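Long-range contact in Rab GDP-dissociation inhibitor (Saccharomyces cerevisiae, PDB 3CPI), which binds GDP-bound Rab GTPases, slows the release of their nucleotide and extracts them from membranes during vesicular transport: residues C313-P318 against G385-K390. Residues are numbered along the deposited sequence; the frame is centred on the assembly and turned at random.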
ATOM      1  N   CYS A 313       4.306   3.008 -15.987  1.00 32.82           N
ATOM      2  CA  CYS A 313       4.071   3.591 -17.311  1.00 33.47           C
ATOM      3  C   CYS A 313       4.082   5.110 -17.229  1.00 34.01           C
ATOM      4  O   CYS A 313       3.595   5.691 -16.254  1.00 33.94           O
ATOM      5  CB  CYS A 313       2.739   3.111 -17.894  1.00 32.92           C
ATOM      6  SG  CYS A 313       2.528   1.324 -17.899  1.00 33.70           S
ATOM      7  N   ILE A 314       4.655   5.744 -18.251  1.00 34.85           N
ATOM      8  CA  ILE A 314       4.616   7.199 -18.370  1.00 35.68           C
ATOM      9  C   ILE A 314       3.668   7.584 -19.496  1.00 36.25           C
ATOM     10  O   ILE A 314       3.711   7.006 -20.584  1.00 36.16           O
ATOM     11  CB  ILE A 314       6.007   7.812 -18.627  1.00 35.61           C
ATOM     12  CG1 ILE A 314       6.963   7.482 -17.474  1.00 35.70           C
ATOM     13  CG2 ILE A 314       5.896   9.335 -18.799  1.00 35.95           C
ATOM     14  CD1 ILE A 314       8.395   7.954 -17.694  1.00 35.90           C
ATOM     15  N   LEU A 315       2.805   8.553 -19.210  1.00 37.13           N
ATOM     16  CA  LEU A 315       1.837   9.054 -20.176  1.00 37.94           C
ATOM     17  C   LEU A 315       2.019  10.565 -20.354  1.00 38.77           C
ATOM     18  O   LEU A 315       2.526  11.239 -19.453  1.00 38.75           O
ATOM     19  CB  LEU A 315       0.409   8.745 -19.706  1.00 37.71           C
ATOM     20  CG  LEU A 315       0.087   7.427 -18.976  1.00 37.01           C
ATOM     21  CD1 LEU A 315      -1.341   7.468 -18.476  1.00 35.86           C
ATOM     22  CD2 LEU A 315       0.328   6.170 -19.839  1.00 35.48           C
ATOM     23  N   ASN A 316       1.611  11.078 -21.517  1.00 39.77           N
ATOM     24  CA  ASN A 316       1.619  12.522 -21.817  1.00 40.78           C
ATOM     25  C   ASN A 316       0.220  13.133 -21.748  1.00 40.77           C
ATOM     26  O   ASN A 316       0.012  14.296 -22.123  1.00 40.63           O
ATOM     27  CB  ASN A 316       2.199  12.776 -23.217  1.00 41.19           C
ATOM     28  CG  ASN A 316       3.708  12.595 -23.274  1.00 43.40           C
ATOM     29  OD1 ASN A 316       4.360  12.308 -22.259  1.00 45.53           O
ATOM     30  ND2 ASN A 316       4.274  12.759 -24.471  1.00 45.03           N
ATOM     31  N   HIS A 317      -0.731  12.335 -21.270  1.00 40.55           N
ATOM     32  CA  HIS A 317      -2.143  12.694 -21.251  1.00 40.41           C
ATOM     33  C   HIS A 317      -2.807  11.977 -20.076  1.00 40.22           C
ATOM     34  O   HIS A 317      -2.281  10.967 -19.604  1.00 40.35           O
ATOM     35  CB  HIS A 317      -2.793  12.235 -22.555  1.00 40.13           C
ATOM     36  CG  HIS A 317      -2.768  10.750 -22.739  1.00 40.29           C
ATOM     37  ND1 HIS A 317      -1.704  10.090 -23.314  1.00 39.94           N
ATOM     38  CD2 HIS A 317      -3.665   9.794 -22.400  1.00 40.03           C
ATOM     39  CE1 HIS A 317      -1.953   8.793 -23.333  1.00 39.37           C
ATOM     40  NE2 HIS A 317      -3.137   8.587 -22.785  1.00 39.10           N
ATOM     41  N   PRO A 318      -3.973  12.470 -19.616  1.00 39.92           N
ATOM     42  CA  PRO A 318      -4.624  11.768 -18.508  1.00 39.57           C
ATOM     43  C   PRO A 318      -5.240  10.468 -19.006  1.00 39.21           C
ATOM     44  O   PRO A 318      -5.374  10.271 -20.222  1.00 39.30           O
ATOM     45  CB  PRO A 318      -5.723  12.744 -18.054  1.00 39.58           C
ATOM     46  CG  PRO A 318      -5.496  14.026 -18.828  1.00 40.05           C
ATOM     47  CD  PRO A 318      -4.762  13.629 -20.067  1.00 39.97           C
ATOM     48  N   GLY A 385      -4.505   4.340 -22.877  1.00 38.94           N
ATOM     49  CA  GLY A 385      -4.248   5.000 -24.155  1.00 39.73           C
ATOM     50  C   GLY A 385      -2.766   4.902 -24.504  1.00 40.28           C
ATOM     51  O   GLY A 385      -2.057   4.053 -23.952  1.00 40.25           O
ATOM     52  N   PRO A 386      -2.283   5.767 -25.421  1.00 40.57           N
ATOM     53  CA  PRO A 386      -0.871   5.743 -25.828  1.00 40.83           C
ATOM     54  C   PRO A 386       0.084   5.858 -24.641  1.00 40.89           C
ATOM     55  O   PRO A 386      -0.079   6.734 -23.794  1.00 40.97           O
ATOM     56  CB  PRO A 386      -0.742   6.971 -26.740  1.00 40.94           C
ATOM     57  CG  PRO A 386      -2.121   7.199 -27.262  1.00 41.03           C
ATOM     58  CD  PRO A 386      -3.046   6.805 -26.139  1.00 40.53           C
ATOM     59  N   ILE A 387       1.065   4.965 -24.584  1.00 41.17           N
ATOM     60  CA  ILE A 387       2.028   4.934 -23.482  1.00 41.34           C
ATOM     61  C   ILE A 387       3.411   5.302 -24.012  1.00 41.79           C
ATOM     62  O   ILE A 387       3.876   4.711 -24.983  1.00 41.99           O
ATOM     63  CB  ILE A 387       2.049   3.537 -22.795  1.00 41.14           C
ATOM     64  CG1 ILE A 387       0.669   3.216 -22.193  1.00 40.52           C
ATOM     65  CG2 ILE A 387       3.149   3.463 -21.730  1.00 40.67           C
ATOM     66  CD1 ILE A 387       0.397   1.737 -21.973  1.00 39.43           C
ATOM     67  N   GLU A 388       4.055   6.277 -23.374  1.00 42.23           N
ATOM     68  CA  GLU A 388       5.372   6.754 -23.798  1.00 42.97           C
ATOM     69  C   GLU A 388       6.522   5.818 -23.431  1.00 43.14           C
ATOM     70  O   GLU A 388       7.419   5.602 -24.248  1.00 43.55           O
ATOM     71  CB  GLU A 388       5.652   8.164 -23.264  1.00 43.08           C
ATOM     72  CG  GLU A 388       4.730   9.259 -23.810  1.00 44.66           C
ATOM     73  CD  GLU A 388       4.456   9.140 -25.312  1.00 46.76           C
ATOM     74  OE1 GLU A 388       5.428   9.053 -26.106  1.00 48.01           O
ATOM     75  OE2 GLU A 388       3.260   9.132 -25.695  1.00 47.07           O
ATOM     76  N   GLU A 389       6.503   5.280 -22.210  1.00 43.11           N
ATOM     77  CA  GLU A 389       7.513   4.310 -21.771  1.00 42.92           C
ATOM     78  C   GLU A 389       7.026   3.424 -20.626  1.00 42.53           C
ATOM     79  O   GLU A 389       6.328   3.892 -19.722  1.00 42.46           O
ATOM     80  CB  GLU A 389       8.807   5.019 -21.354  1.00 43.11           C
ATOM     81  CG  GLU A 389      10.039   4.111 -21.333  1.00 43.91           C
ATOM     82  CD  GLU A 389      10.413   3.596 -22.713  1.00 45.35           C
ATOM     83  OE1 GLU A 389      10.984   4.373 -23.504  1.00 46.08           O
ATOM     84  OE2 GLU A 389      10.130   2.413 -23.005  1.00 46.02           O
ATOM     85  N   LYS A 390       7.421   2.150 -20.674  1.00 42.00           N
ATOM     86  CA  LYS A 390       7.139   1.180 -19.611  1.00 41.36           C
ATOM     87  C   LYS A 390       8.420   0.773 -18.893  1.00 41.21           C
ATOM     88  O   LYS A 390       9.436   0.519 -19.537  1.00 41.31           O
ATOM     89  CB  LYS A 390       6.477  -0.073 -20.180  1.00 41.02           C
ATOM     90  CG  LYS A 390       5.137   0.148 -20.829  1.00 40.40           C
ATOM     91  CD  LYS A 390       4.637  -1.146 -21.432  1.00 39.75           C
ATOM     92  CE  LYS A 390       3.365  -0.932 -22.216  1.00 40.57           C
ATOM     93  NZ  LYS A 390       2.875  -2.213 -22.790  1.00 40.62           N
TER
HETATM   94  O   HOH W   1       1.314   9.120 -23.481  1.00 39.99           O
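The imidazole of H317 turns its edge to P386, whose carbonyl carbon lies in the ring plane and whose CD also meets H317 CE1; L315 CB sits 4.3 Å above one face, offset toward the rim. The ring stands beside the place where strands 301-315 and 389-400 pair antiparallel in the large mixed sheet, on the loop that follows the first strand, while P386 belongs to the segment leading into the second. CG of H317 stands between its own backbone N and carbonyl carbon (chi1 63°), which swings the ring across to the proline, and NE2 is held by a hydrogen bond to the backbone O of L384. In a second flat pair the N316 amide and the E388 carboxylate stack with planes 17° apart, E388 CG coming to 3.4 Å from N316 OD1. E388 reaches this position by bending at chi2 (-42°). C313 and K390 form a non-hydrogen-bonded pair, with K390 CG beside C313 SG, while I314 makes both direct backbone bonds: its N donates to E389 O and its O accepts from E388 N, each 2.9 Å. I387 packs on L315 and C313, CG1 against L315 CD2 (3.8 Å) and CG2 against C313 CB. On its other side strand 301-315 pairs with 360-367, and F381 touches both C313 and I387. K61 NZ makes a salt bridge to E389 OE2 and a hydrogen bond to K390 O. Beyond the strand pairing a water takes over: it accepts from N316 N (2.8 Å) and donates to P386 O (2.8 Å) and to E388 OE2 (2.9 Å).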